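Local coordinates for FACT complex subunit SPT16 (Ashbya gossypii, PDB 6A8M), which probably acts, as a subunit of the FACT complex, as a histone chaperone that reorganizes nucleosomes, its N-terminal peptidase-like portion being the part described here, at residues N14-L19 against I66-E71; I51-L56 against P62-A67; D201-A206 against A216-N221; Y268-S273 against C286-C291; N331-G336 against F395-G400. All blocks are in the same frame, centred on the assembly; numbering follows the deposited sequence.

Overall arrangement
Following the chain from the N terminus, contact 1 closes a long loop that brings strand 64-68 back against helix 9-22. Contact 2 opens within that loop, closes a much shorter one and ends on the same strand, sharing Ile66 and Ala67. Both belong to the N-terminal lobe, and they touch each other. Contacts 3, 4 and 5 follow in series in the M24 peptidase-like region, neither nesting nor crossing: a helical hairpin, a loop folded back on strand 285-295, and a helix end brought onto strand 394-405. Contact 4 touches contact 3 through Ile287 and Leu203, and contact 5 through Leu270 and Gly400. The centres of contacts 1 and 3 lie about 47 Å apart.

Contact 1 (N14-L19 against I66-E71); sequences NRLLAL and IAVFKE
Leu16 and Leu19 on helix 9-22 pack against Val68 on strand 64-68, a purely apolar helix-on-sheet contact in the N-terminal lobe of SPT16. The strand belongs to the six-stranded mixed sheet of this lobe, between strands 72-77 and 32-37. The contact is small, 113 Å² summed over both sides, and the closest pair of CA atoms, those of Leu19 and Val68, stands 8.2 Å apart, so the methyl groups bridge the gap between the backbones. The two leucines sit three residues apart, about one helical turn, and therefore lie on one side of the helix. Val68 leaves its strand toward that helix. Its CG1 is anti to the backbone N (chi1 -171°), which leaves CG2 as the branch that meets both leucines. All three side chains are buried, and neighbouring groups complete the apolar layer: Leu16 also touches Leu56 and Phe100, Leu19 touches Leu52 and Leu33, and Val68 touches Leu33 and Phe23. On the same helix Arg15 forms a salt bridge with Asp178. Of the two leucine contacts the tighter is between Leu19 CD2 and Val68 CG2, at 3.9 Å, while Leu16 CD1 stays 4.4 Å from that same Val68 CG2.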
# COMPACT_ATOMS: atom_id res chain seq x y z
N ASN A 14 -10.60 1.56 18.79
CA ASN A 14 -9.88 0.29 18.83
C ASN A 14 -8.45 0.44 18.31
O ASN A 14 -7.51 -0.15 18.87
CB ASN A 14 -10.63 -0.76 18.02
CG ASN A 14 -11.88 -1.24 18.71
OD1 ASN A 14 -12.01 -1.11 19.93
ND2 ASN A 14 -12.81 -1.78 17.94
N ARG A 15 -8.27 1.24 17.26
CA ARG A 15 -6.95 1.35 16.64
C ARG A 15 -6.04 2.25 17.46
O ARG A 15 -4.84 1.96 17.61
CB ARG A 15 -7.10 1.85 15.20
CG ARG A 15 -7.85 0.84 14.33
CD ARG A 15 -7.99 1.26 12.88
NE ARG A 15 -8.78 0.30 12.10
CZ ARG A 15 -9.23 0.52 10.86
NH1 ARG A 15 -8.98 1.67 10.26
NH2 ARG A 15 -9.97 -0.41 10.24
N LEU A 16 -6.58 3.35 17.99
CA LEU A 16 -5.80 4.21 18.87
C LEU A 16 -5.38 3.48 20.14
O LEU A 16 -4.23 3.59 20.57
CB LEU A 16 -6.58 5.47 19.23
CG LEU A 16 -5.78 6.45 20.11
CD1 LEU A 16 -4.50 6.86 19.39
CD2 LEU A 16 -6.61 7.68 20.46
N LEU A 17 -6.30 2.70 20.73
CA LEU A 17 -5.93 1.94 21.92
C LEU A 17 -4.94 0.83 21.59
O LEU A 17 -4.02 0.56 22.38
CB LEU A 17 -7.18 1.36 22.59
CG LEU A 17 -8.09 2.42 23.23
CD1 LEU A 17 -9.21 1.74 23.97
CD2 LEU A 17 -7.29 3.31 24.16
N ALA A 18 -5.07 0.20 20.42
CA ALA A 18 -4.05 -0.78 20.00
C ALA A 18 -2.68 -0.13 19.89
O ALA A 18 -1.68 -0.72 20.32
CB ALA A 18 -4.44 -1.43 18.67
N LEU A 19 -2.62 1.09 19.36
CA LEU A 19 -1.35 1.82 19.26
C LEU A 19 -0.79 2.15 20.63
O LEU A 19 0.41 1.99 20.88
CB LEU A 19 -1.57 3.10 18.45
CG LEU A 19 -0.41 4.07 18.30
CD1 LEU A 19 0.77 3.44 17.56
CD2 LEU A 19 -0.90 5.30 17.56
N ILE A 66 -0.52 14.76 16.39
CA ILE A 66 -1.06 13.73 17.26
C ILE A 66 0.10 13.18 18.08
O ILE A 66 1.09 12.72 17.52
CB ILE A 66 -1.73 12.60 16.46
CG1 ILE A 66 -2.81 13.15 15.53
CG2 ILE A 66 -2.24 11.49 17.42
CD1 ILE A 66 -3.41 12.10 14.55
N ALA A 67 -0.04 13.21 19.40
CA ALA A 67 0.95 12.62 20.29
C ALA A 67 0.27 11.60 21.17
O ALA A 67 -0.86 11.81 21.62
CB ALA A 67 1.65 13.68 21.14
N VAL A 68 0.95 10.48 21.41
CA VAL A 68 0.36 9.34 22.12
C VAL A 68 1.20 9.02 23.35
O VAL A 68 2.44 9.03 23.28
CB VAL A 68 0.25 8.09 21.22
CG1 VAL A 68 -0.57 7.04 21.94
CG2 VAL A 68 -0.40 8.44 19.85
N PHE A 69 0.53 8.74 24.46
CA PHE A 69 1.15 8.42 25.75
C PHE A 69 0.42 7.24 26.37
O PHE A 69 -0.66 6.84 25.92
CB PHE A 69 1.09 9.62 26.71
CG PHE A 69 1.57 10.91 26.12
CD1 PHE A 69 0.71 11.72 25.39
CD2 PHE A 69 2.87 11.33 26.32
CE1 PHE A 69 1.16 12.90 24.84
CE2 PHE A 69 3.32 12.51 25.78
CZ PHE A 69 2.47 13.30 25.04
N LYS A 70 1.00 6.68 27.44
CA LYS A 70 0.30 5.63 28.18
C LYS A 70 -1.09 6.08 28.61
O LYS A 70 -2.07 5.34 28.48
CB LYS A 70 1.10 5.18 29.40
CG LYS A 70 0.29 4.26 30.34
CD LYS A 70 1.08 3.73 31.54
CE LYS A 70 0.11 2.95 32.46
NZ LYS A 70 0.73 2.22 33.59
N GLU A 71 -1.20 7.29 29.14
CA GLU A 71 -2.43 7.72 29.80
C GLU A 71 -3.31 8.61 28.92
O GLU A 71 -4.37 9.05 29.39
CB GLU A 71 -2.11 8.44 31.11
CG GLU A 71 -1.02 7.80 31.98
CD GLU A 71 -1.45 6.52 32.70
OE1 GLU A 71 -0.77 6.16 33.70
OE2 GLU A 71 -2.45 5.88 32.30

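Contact 2 (I51-L56 against P62-A67); sequences ILHNWL and PTTLIA
His53 lays its imidazole beside Thr64 and Ile66, and this ring carries most of the contact between helix 48-57 and strand 64-68. Ile66 CD1 comes obliquely to the ring, 3.5 Å from His53 NE2, as the two side chains run past each other in opposite directions. Thr64 meets the ring at its edge, with Thr64 CB 4.1 Å from His53 CE1. One turn further along the helix, Leu56 CD1 adds a looser apolar touch on Ile66 CD1 at 4.5 Å. In Ile66 a chi1 of -56° sets CG1 beside the backbone N, and an extended chi2 carries CD1 on to His53 and Leu56.

Water 1 lies in the plane of the imidazole, 2.9 Å from His53 NE2, and donates to Thr64 O, so it links the ring to the strand backbone. The other ring nitrogen, ND1, is hydrogen-bonded to the backbone N of Phe61. With both nitrogens engaged, the rotation of the ring is well defined. Thr64 is fixed in turn: its OG1 donates to Pro62 O at 2.8 Å, from above the carbonyl plane, and is also bonded to Thr77 OG1. Thr63 and Thr64 together face Leu37 in a G1 beta bulge.

The axes of segments 51-56 and 64-67 make 75°. In the mixed sheet of the N-terminal lobe, Leu52 and His53 also touch strand 32-37, while Leu65, on the other side, packs against helix 113-128.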
# COMPACT_ATOMS: atom_id res chain seq x y z
N ILE A 51 -0.44 7.62 6.48
CA ILE A 51 -1.02 6.30 6.67
C ILE A 51 -1.69 6.22 8.05
O ILE A 51 -2.82 5.76 8.18
CB ILE A 51 0.05 5.20 6.50
CG1 ILE A 51 0.56 5.19 5.06
CG2 ILE A 51 -0.52 3.83 6.85
CD1 ILE A 51 1.81 4.33 4.89
N LEU A 52 -0.99 6.71 9.08
CA LEU A 52 -1.54 6.68 10.43
C LEU A 52 -2.87 7.43 10.49
O LEU A 52 -3.84 6.93 11.09
CB LEU A 52 -0.53 7.28 11.41
CG LEU A 52 -1.01 7.31 12.88
CD1 LEU A 52 -1.09 5.91 13.48
CD2 LEU A 52 -0.03 8.16 13.62
N HIS A 53 -2.96 8.59 9.83
CA HIS A 53 -4.24 9.31 9.80
C HIS A 53 -5.32 8.49 9.12
O HIS A 53 -6.44 8.39 9.61
CB HIS A 53 -4.10 10.66 9.10
CG HIS A 53 -3.45 11.70 9.94
ND1 HIS A 53 -3.80 13.03 9.87
CD2 HIS A 53 -2.47 11.61 10.87
CE1 HIS A 53 -3.07 13.72 10.73
NE2 HIS A 53 -2.24 12.88 11.34
N ASN A 54 -4.98 7.88 7.98
CA ASN A 54 -5.96 7.09 7.26
C ASN A 54 -6.42 5.92 8.11
O ASN A 54 -7.61 5.57 8.11
CB ASN A 54 -5.37 6.61 5.94
CG ASN A 54 -5.26 7.71 4.92
OD1 ASN A 54 -6.00 8.69 4.98
ND2 ASN A 54 -4.36 7.54 3.95
N TRP A 55 -5.49 5.34 8.87
CA TRP A 55 -5.81 4.21 9.74
C TRP A 55 -6.66 4.64 10.93
O TRP A 55 -7.70 4.04 11.23
CB TRP A 55 -4.51 3.55 10.22
CG TRP A 55 -4.69 2.22 10.93
CD1 TRP A 55 -5.24 1.07 10.41
CD2 TRP A 55 -4.30 1.90 12.27
NE1 TRP A 55 -5.22 0.07 11.35
CE2 TRP A 55 -4.63 0.55 12.49
CE3 TRP A 55 -3.68 2.62 13.30
CZ2 TRP A 55 -4.40 -0.09 13.71
CZ3 TRP A 55 -3.43 1.99 14.50
CH2 TRP A 55 -3.80 0.64 14.71
N LEU A 56 -6.24 5.70 11.64
CA LEU A 56 -6.98 6.09 12.84
C LEU A 56 -8.32 6.73 12.50
O LEU A 56 -9.33 6.48 13.17
CB LEU A 56 -6.15 7.06 13.68
CG LEU A 56 -4.91 6.55 14.40
CD1 LEU A 56 -4.27 7.75 15.07
CD2 LEU A 56 -5.21 5.44 15.42
N PRO A 62 -4.72 17.51 7.52
CA PRO A 62 -3.53 18.36 7.38
C PRO A 62 -3.37 19.28 8.58
O PRO A 62 -4.30 19.52 9.35
CB PRO A 62 -3.81 19.15 6.10
CG PRO A 62 -4.70 18.27 5.33
CD PRO A 62 -5.61 17.65 6.36
N THR A 63 -2.13 19.77 8.74
CA THR A 63 -1.82 20.78 9.75
C THR A 63 -2.28 20.33 11.14
O THR A 63 -3.03 21.03 11.82
CB THR A 63 -2.45 22.12 9.35
OG1 THR A 63 -2.17 22.36 7.97
CG2 THR A 63 -1.87 23.24 10.15
N THR A 64 -1.88 19.13 11.52
CA THR A 64 -2.39 18.45 12.70
C THR A 64 -1.26 17.69 13.37
O THR A 64 -0.46 17.05 12.68
CB THR A 64 -3.52 17.47 12.34
OG1 THR A 64 -4.64 18.22 11.86
CG2 THR A 64 -3.94 16.62 13.53
N LEU A 65 -1.20 17.77 14.69
CA LEU A 65 -0.26 16.99 15.47
C LEU A 65 -1.02 15.99 16.33
O LEU A 65 -2.03 16.33 16.95
CB LEU A 65 0.60 17.90 16.35
CG LEU A 65 1.70 17.23 17.17
CD1 LEU A 65 2.82 18.25 17.44
CD2 LEU A 65 1.16 16.70 18.48
N ILE A 66 -0.52 14.76 16.39
CA ILE A 66 -1.06 13.73 17.26
C ILE A 66 0.10 13.18 18.08
O ILE A 66 1.09 12.72 17.52
CB ILE A 66 -1.73 12.60 16.46
CG1 ILE A 66 -2.81 13.15 15.53
CG2 ILE A 66 -2.24 11.49 17.42
CD1 ILE A 66 -3.41 12.10 14.55
N ALA A 67 -0.04 13.21 19.40
CA ALA A 67 0.95 12.62 20.29
C ALA A 67 0.27 11.60 21.17
O ALA A 67 -0.86 11.81 21.62
CB ALA A 67 1.65 13.68 21.14
O HOH W 1 -0.33 14.21 13.05

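Contact 3 (D201-A206 against A216-N221); sequences DELVRA and AKLSDN
Leu218 pushes its forked end between Glu202 and Leu203, one methyl meeting each. Its CD2 lies 3.8 Å from Leu203 CD1, and the two leucines cross at about a right angle. Its CD1 lies alongside the glutamate chain, 3.7 Å from Glu202 OE1, the two side chains running past each other in opposite directions. The fork reaches both neighbours because Leu218 holds CG anti to the backbone N (chi1 -180°), extending the side chain into the gap between the helices. Replacing Leu218 by an alanine would probably open a gap between the helices and leave Leu203 CD1 and the bent chain of Glu202 without their shared apolar partner.

The segments come from helix 179-208 and helix 215-224, which form a helical hairpin in the M24 peptidase-like region. The axes of segments 201-206 and 216-221 run roughly antiparallel, at 141°, and approach to 10.6 Å. The closest CA atoms are those of Leu203 and Leu218, 7.5 Å apart. Leu203 also touches Leu281, as Ala206 does, while Leu218 reaches Ile262 on strand 261-263.

At the more accessible side of the contact the Glu202 chain bends at chi2 and brings OE1 against Asn221 CB, 3.8 Å away, the two side chains crossing at about a right angle. The carboxylate and amide planes are 43° apart, and Asn221 ND2 is still 3.9 Å from Glu202 OE1. The contact thus rests on van der Waals packing, with Leu218 meeting Leu203 and the Glu202 chain, and with a carboxylate oxygen against aliphatic carbon.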
# COMPACT_ATOMS: atom_id res chain seq x y z
N ASP A 201 -7.87 -4.70 -23.51
CA ASP A 201 -8.61 -4.36 -24.72
C ASP A 201 -7.88 -3.29 -25.53
O ASP A 201 -7.83 -3.37 -26.76
CB ASP A 201 -10.02 -3.87 -24.37
CG ASP A 201 -10.93 -4.99 -23.96
OD1 ASP A 201 -10.50 -6.16 -24.05
OD2 ASP A 201 -12.07 -4.70 -23.53
N GLU A 202 -7.34 -2.28 -24.85
CA GLU A 202 -6.61 -1.21 -25.54
C GLU A 202 -5.31 -1.72 -26.14
O GLU A 202 -4.93 -1.35 -27.26
CB GLU A 202 -6.33 -0.06 -24.59
CG GLU A 202 -7.49 0.88 -24.35
CD GLU A 202 -7.08 2.34 -24.47
OE1 GLU A 202 -6.04 2.63 -25.10
OE2 GLU A 202 -7.81 3.21 -23.93
N LEU A 203 -4.59 -2.56 -25.39
CA LEU A 203 -3.36 -3.15 -25.89
C LEU A 203 -3.62 -3.94 -27.16
O LEU A 203 -2.97 -3.72 -28.20
CB LEU A 203 -2.77 -4.04 -24.80
CG LEU A 203 -1.55 -4.86 -25.20
CD1 LEU A 203 -0.45 -3.92 -25.65
CD2 LEU A 203 -1.11 -5.69 -24.01
N VAL A 204 -4.57 -4.87 -27.11
CA VAL A 204 -4.82 -5.74 -28.26
C VAL A 204 -5.20 -4.91 -29.47
O VAL A 204 -4.79 -5.22 -30.60
CB VAL A 204 -5.91 -6.78 -27.90
CG1 VAL A 204 -6.49 -7.44 -29.15
CG2 VAL A 204 -5.31 -7.81 -27.00
N ARG A 205 -5.97 -3.84 -29.27
CA ARG A 205 -6.36 -3.00 -30.40
C ARG A 205 -5.14 -2.31 -31.00
O ARG A 205 -4.95 -2.32 -32.22
CB ARG A 205 -7.41 -1.99 -29.98
N ALA A 206 -4.29 -1.72 -30.14
CA ALA A 206 -3.09 -1.04 -30.63
C ALA A 206 -2.18 -1.99 -31.39
O ALA A 206 -1.57 -1.61 -32.40
CB ALA A 206 -2.35 -0.39 -29.47
N ALA A 216 4.39 4.15 -22.74
CA ALA A 216 3.97 5.15 -21.76
C ALA A 216 2.72 5.90 -22.23
O ALA A 216 1.85 6.23 -21.41
CB ALA A 216 5.12 6.13 -21.49
N LYS A 217 2.59 6.14 -23.53
CA LYS A 217 1.36 6.76 -24.04
C LYS A 217 0.16 5.83 -23.85
O LYS A 217 -0.92 6.27 -23.44
CB LYS A 217 1.53 7.10 -25.52
CG LYS A 217 0.30 7.72 -26.16
CD LYS A 217 -0.10 8.99 -25.44
CE LYS A 217 -1.34 9.59 -26.09
NZ LYS A 217 -1.93 10.66 -25.25
N LEU A 218 0.35 4.54 -24.13
CA LEU A 218 -0.73 3.58 -23.92
C LEU A 218 -1.14 3.50 -22.46
O LEU A 218 -2.33 3.48 -22.14
CB LEU A 218 -0.29 2.21 -24.44
CG LEU A 218 -1.29 1.07 -24.32
CD1 LEU A 218 -2.55 1.39 -25.10
CD2 LEU A 218 -0.65 -0.23 -24.82
N SER A 219 -0.17 3.43 -21.53
CA SER A 219 -0.57 3.32 -20.13
C SER A 219 -1.20 4.62 -19.66
O SER A 219 -2.09 4.59 -18.80
CB SER A 219 0.62 2.94 -19.24
OG SER A 219 1.59 3.97 -19.13
N ASP A 220 -0.77 5.76 -20.23
CA ASP A 220 -1.41 7.02 -19.87
C ASP A 220 -2.87 7.02 -20.31
O ASP A 220 -3.74 7.55 -19.60
CB ASP A 220 -0.65 8.19 -20.50
CG ASP A 220 -1.26 9.54 -20.16
OD1 ASP A 220 -1.05 10.00 -19.03
OD2 ASP A 220 -1.92 10.14 -21.02
N ASN A 221 -3.16 6.45 -21.48
CA ASN A 221 -4.54 6.38 -21.95
C ASN A 221 -5.42 5.66 -20.93
O ASN A 221 -6.50 6.14 -20.56
CB ASN A 221 -4.61 5.67 -23.30
CG ASN A 221 -4.02 6.50 -24.42
OD1 ASN A 221 -3.70 7.67 -24.24
ND2 ASN A 221 -3.89 5.89 -25.60

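Contact 4 (Y268-S273 against C286-C291)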
# COMPACT_ATOMS: atom_id res chain seq x y z
N TYR A 268 12.98 -4.57 -20.37
CA TYR A 268 11.98 -4.59 -19.31
C TYR A 268 12.66 -4.30 -17.98
O TYR A 268 13.85 -4.53 -17.80
CB TYR A 268 11.26 -5.92 -19.21
CG TYR A 268 10.73 -6.53 -20.50
CD1 TYR A 268 11.56 -7.21 -21.38
CD2 TYR A 268 9.37 -6.48 -20.79
CE1 TYR A 268 11.05 -7.79 -22.54
CE2 TYR A 268 8.85 -7.05 -21.93
CZ TYR A 268 9.69 -7.71 -22.81
OH TYR A 268 9.17 -8.31 -23.93
N ASP A 269 11.87 -3.82 -17.03
CA ASP A 269 12.38 -3.38 -15.74
C ASP A 269 11.38 -3.83 -14.68
O ASP A 269 10.24 -3.36 -14.67
CB ASP A 269 12.60 -1.87 -15.73
CG ASP A 269 13.24 -1.36 -14.44
OD1 ASP A 269 13.49 -2.16 -13.49
OD2 ASP A 269 13.51 -0.14 -14.38
N LEU A 270 11.78 -4.77 -13.83
CA LEU A 270 10.92 -5.32 -12.79
C LEU A 270 11.26 -4.78 -11.41
O LEU A 270 10.67 -5.23 -10.41
CB LEU A 270 11.01 -6.84 -12.78
CG LEU A 270 10.77 -7.48 -14.14
CD1 LEU A 270 10.67 -9.01 -14.06
CD2 LEU A 270 9.51 -6.86 -14.76
N ARG A 271 12.20 -3.85 -11.31
CA ARG A 271 12.51 -3.25 -10.03
C ARG A 271 11.32 -2.45 -9.50
O ARG A 271 10.46 -1.99 -10.25
CB ARG A 271 13.74 -2.34 -10.15
CG ARG A 271 14.97 -3.09 -10.57
CD ARG A 271 16.10 -2.10 -10.87
NE ARG A 271 15.72 -1.18 -11.94
CZ ARG A 271 16.47 -0.17 -12.36
NH1 ARG A 271 17.64 0.08 -11.78
NH2 ARG A 271 16.04 0.60 -13.36
N VAL A 272 11.29 -2.31 -8.17
CA VAL A 272 10.21 -1.59 -7.49
C VAL A 272 10.01 -0.20 -8.09
O VAL A 272 8.88 0.29 -8.19
CB VAL A 272 10.51 -1.52 -5.98
CG1 VAL A 272 9.48 -0.67 -5.26
CG2 VAL A 272 10.59 -2.91 -5.38
N SER A 273 11.10 0.46 -8.47
CA SER A 273 11.04 1.80 -9.02
C SER A 273 10.56 1.86 -10.47
O SER A 273 10.38 2.97 -11.00
CB SER A 273 12.43 2.42 -8.93
OG SER A 273 13.33 1.54 -9.59
N CYS A 286 6.35 -11.09 -25.45
CA CYS A 286 5.76 -10.81 -24.15
C CYS A 286 5.56 -9.31 -23.92
O CYS A 286 6.44 -8.49 -24.22
CB CYS A 286 6.62 -11.39 -23.02
SG CYS A 286 6.81 -13.19 -23.11
N ILE A 287 4.39 -8.95 -23.38
CA ILE A 287 4.08 -7.58 -22.99
C ILE A 287 3.61 -7.60 -21.54
O ILE A 287 2.69 -8.36 -21.19
CB ILE A 287 3.01 -6.96 -23.90
CG1 ILE A 287 3.52 -7.00 -25.35
CG2 ILE A 287 2.65 -5.54 -23.43
CD1 ILE A 287 2.49 -6.57 -26.36
N LEU A 288 4.23 -6.78 -20.70
CA LEU A 288 3.94 -6.74 -19.27
C LEU A 288 3.02 -5.57 -18.96
O LEU A 288 3.23 -4.44 -19.43
CB LEU A 288 5.21 -6.60 -18.45
CG LEU A 288 6.34 -7.60 -18.73
CD1 LEU A 288 7.44 -7.39 -17.70
CD2 LEU A 288 5.86 -9.04 -18.74
N ALA A 289 2.02 -5.83 -18.12
CA ALA A 289 1.12 -4.77 -17.69
C ALA A 289 0.87 -4.89 -16.20
O ALA A 289 0.78 -6.00 -15.66
CB ALA A 289 -0.21 -4.85 -18.44
N SER A 290 0.78 -3.74 -15.53
CA SER A 290 0.52 -3.70 -14.09
C SER A 290 -0.41 -2.53 -13.78
O SER A 290 -0.17 -1.41 -14.24
CB SER A 290 1.80 -3.50 -13.26
OG SER A 290 2.75 -4.54 -13.45
N CYS A 291 -1.40 -2.77 -12.94
CA CYS A 291 -2.10 -1.61 -12.45
C CYS A 291 -2.59 -1.92 -11.05
O CYS A 291 -2.72 -3.08 -10.65
CB CYS A 291 -3.24 -1.18 -13.38
SG CYS A 291 -4.56 -2.33 -13.51
O HOH W 2 9.08 -10.34 -26.32
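Tyr268 opens the segment by reaching across to strand 285-295, where its OH donates to Cys286 O at 2.8 Å. Its CG is anti to the carbonyl carbon (chi1 -48°), which turns the ring toward the strand. The acceptor lies in the plane of the ring, at its edge, while the hydroxyl is tilted 29° from the carbonyl plane. Water 2 reinforces the link, donating to Tyr268 OH at 3.1 Å and accepting from Cys286 N. Nearer the backbone, Tyr268 CD2 packs 3.8 Å from Leu288 CD1, the two side chains crossing at about a right angle. A phenylalanine in place of Tyr268 would probably keep this apolar touch but leave Cys286 O without its hydroxyl donor and water 2 without its acceptor.

Asp269 turns away from the strand and shapes the loop instead. Its OD1 accepts from the backbone N of Arg271, an Asx turn, and the Arg271 guanidinium grips the carboxylate side-on through NE and NH2, with the salt bridge from NH2 to Asp269 OD2 measuring 2.8 Å. Leu270 comes back to the strand: its CD2 sits 3.6 Å from Leu288 CD1, so that one leucine methyl is shared by Tyr268 and Leu270.

The strand is paired with strands 261-263 and 298-308. Helix 179-208 packs on Ile287 and Ala289, whereas Tyr268 and Leu270 also touch Ala414 and Gln416 of strand 412-424, in a second sheet of the M24 peptidase-like region.

Contact 5 (N331-G336 against F395-G400); sequences NLLRVG and FNISLG
Leu333, just past the end of helix 312-332, drops its two methyls onto strand 394-405, one on Phe395 and one on Ile397. The first interaction is a CH-pi contact. Leu333 CD2 stands over one face of the Phe395 ring, 4.2 Å from its centroid and 22° off the ring normal, displaced toward the rim. The nearest ring atom is accordingly Phe395 CE2, at 3.9 Å from Leu333 CD2. The second is aliphatic: Leu333 CD1 and Ile397 CD1 meet tip to tip at 4.2 Å. Phe395 and Ile397 alternate with Asn396 along the strand and so point to the same side, which lets one leucine fork serve both.

The backbone of the first segment explains how the fork arrives. Leu333 is the first residue to leave helical geometry and is the centre of an inverse gamma turn, which redirects the chain where the leucine faces the sheet. An off-staggered chi1 of -113° goes with the placing of one methyl on the ring and the other on Ile397. The contact is modest, 116 Å² over both sides, but all three residues are buried.

The strand is the middle one of a five-stranded antiparallel sheet in the peptidase-like region, whose M24 relatives have the pita-bread fold. Leu333 and Ile397 also touch Val421 on strand 412-424, Phe395 stacks edge-to-face with Phe378, Leu380 of strand 379-381 packs on both Phe395 and Ile397, and Leu399 further along the strand reaches helix 312-332.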
# COMPACT_ATOMS: atom_id res chain seq x y z
N ASN A 331 0.40 -23.02 -1.29
CA ASN A 331 1.25 -23.87 -0.48
C ASN A 331 2.13 -23.11 0.50
O ASN A 331 2.24 -23.53 1.65
CB ASN A 331 2.12 -24.74 -1.38
CG ASN A 331 2.75 -25.87 -0.63
OD1 ASN A 331 2.10 -26.50 0.21
ND2 ASN A 331 4.02 -26.14 -0.90
N LEU A 332 2.77 -22.02 0.09
CA LEU A 332 3.77 -21.38 0.96
C LEU A 332 3.20 -20.28 1.84
O LEU A 332 3.77 -19.97 2.89
CB LEU A 332 4.90 -20.81 0.10
CG LEU A 332 5.65 -21.87 -0.70
CD1 LEU A 332 6.57 -21.23 -1.71
CD2 LEU A 332 6.43 -22.79 0.24
N LEU A 333 2.10 -19.65 1.43
CA LEU A 333 1.51 -18.55 2.18
C LEU A 333 0.74 -19.11 3.37
O LEU A 333 -0.45 -19.40 3.29
CB LEU A 333 0.60 -17.73 1.28
CG LEU A 333 0.94 -16.31 0.90
CD1 LEU A 333 -0.30 -15.66 0.33
CD2 LEU A 333 1.52 -15.53 2.09
N ARG A 334 1.43 -19.29 4.50
CA ARG A 334 0.87 -19.96 5.66
C ARG A 334 1.08 -19.12 6.91
O ARG A 334 2.10 -18.45 7.05
CB ARG A 334 1.51 -21.34 5.84
CG ARG A 334 1.42 -22.19 4.59
N VAL A 335 0.11 -19.20 7.83
CA VAL A 335 0.21 -18.46 9.09
C VAL A 335 1.46 -18.90 9.83
O VAL A 335 1.71 -20.10 10.02
CB VAL A 335 -1.05 -18.67 9.94
CG1 VAL A 335 -0.88 -18.03 11.31
CG2 VAL A 335 -2.26 -18.12 9.23
N GLY A 336 2.25 -17.94 10.27
CA GLY A 336 3.51 -18.22 10.91
C GLY A 336 4.71 -18.22 9.98
O GLY A 336 5.85 -18.16 10.45
N PHE A 395 -1.61 -9.53 0.92
CA PHE A 395 -0.34 -9.45 0.19
C PHE A 395 -0.54 -9.07 -1.26
O PHE A 395 -1.55 -9.41 -1.90
CB PHE A 395 0.43 -10.80 0.25
CG PHE A 395 0.87 -11.15 1.62
CD1 PHE A 395 2.11 -10.74 2.09
CD2 PHE A 395 0.01 -11.84 2.47
CE1 PHE A 395 2.51 -11.03 3.38
CE2 PHE A 395 0.41 -12.15 3.76
CZ PHE A 395 1.65 -11.73 4.21
N ASN A 396 0.45 -8.34 -1.77
CA ASN A 396 0.73 -8.23 -3.20
C ASN A 396 1.72 -9.35 -3.52
O ASN A 396 2.89 -9.27 -3.15
CB ASN A 396 1.31 -6.85 -3.49
CG ASN A 396 1.81 -6.70 -4.90
OD1 ASN A 396 1.43 -7.46 -5.79
ND2 ASN A 396 2.66 -5.69 -5.12
N ILE A 397 1.24 -10.43 -4.14
CA ILE A 397 2.12 -11.52 -4.55
C ILE A 397 2.50 -11.23 -5.99
O ILE A 397 1.67 -11.37 -6.90
CB ILE A 397 1.44 -12.89 -4.40
CG1 ILE A 397 0.96 -13.11 -2.96
CG2 ILE A 397 2.35 -14.02 -4.85
CD1 ILE A 397 2.12 -13.16 -1.95
N SER A 398 3.74 -10.79 -6.21
CA SER A 398 4.17 -10.27 -7.50
C SER A 398 5.49 -10.95 -7.85
O SER A 398 6.46 -10.85 -7.08
CB SER A 398 4.35 -8.75 -7.46
OG SER A 398 5.01 -8.29 -8.64
N LEU A 399 5.53 -11.63 -8.98
CA LEU A 399 6.77 -12.29 -9.34
C LEU A 399 7.09 -12.05 -10.80
O LEU A 399 6.22 -11.83 -11.63
CB LEU A 399 6.74 -13.78 -9.07
CG LEU A 399 5.45 -14.57 -9.22
CD1 LEU A 399 5.75 -15.99 -9.58
CD2 LEU A 399 4.72 -14.54 -7.91
N GLY A 400 8.38 -12.10 -11.09
CA GLY A 400 8.84 -11.71 -12.41
C GLY A 400 10.12 -12.43 -12.74
O GLY A 400 10.86 -12.86 -11.86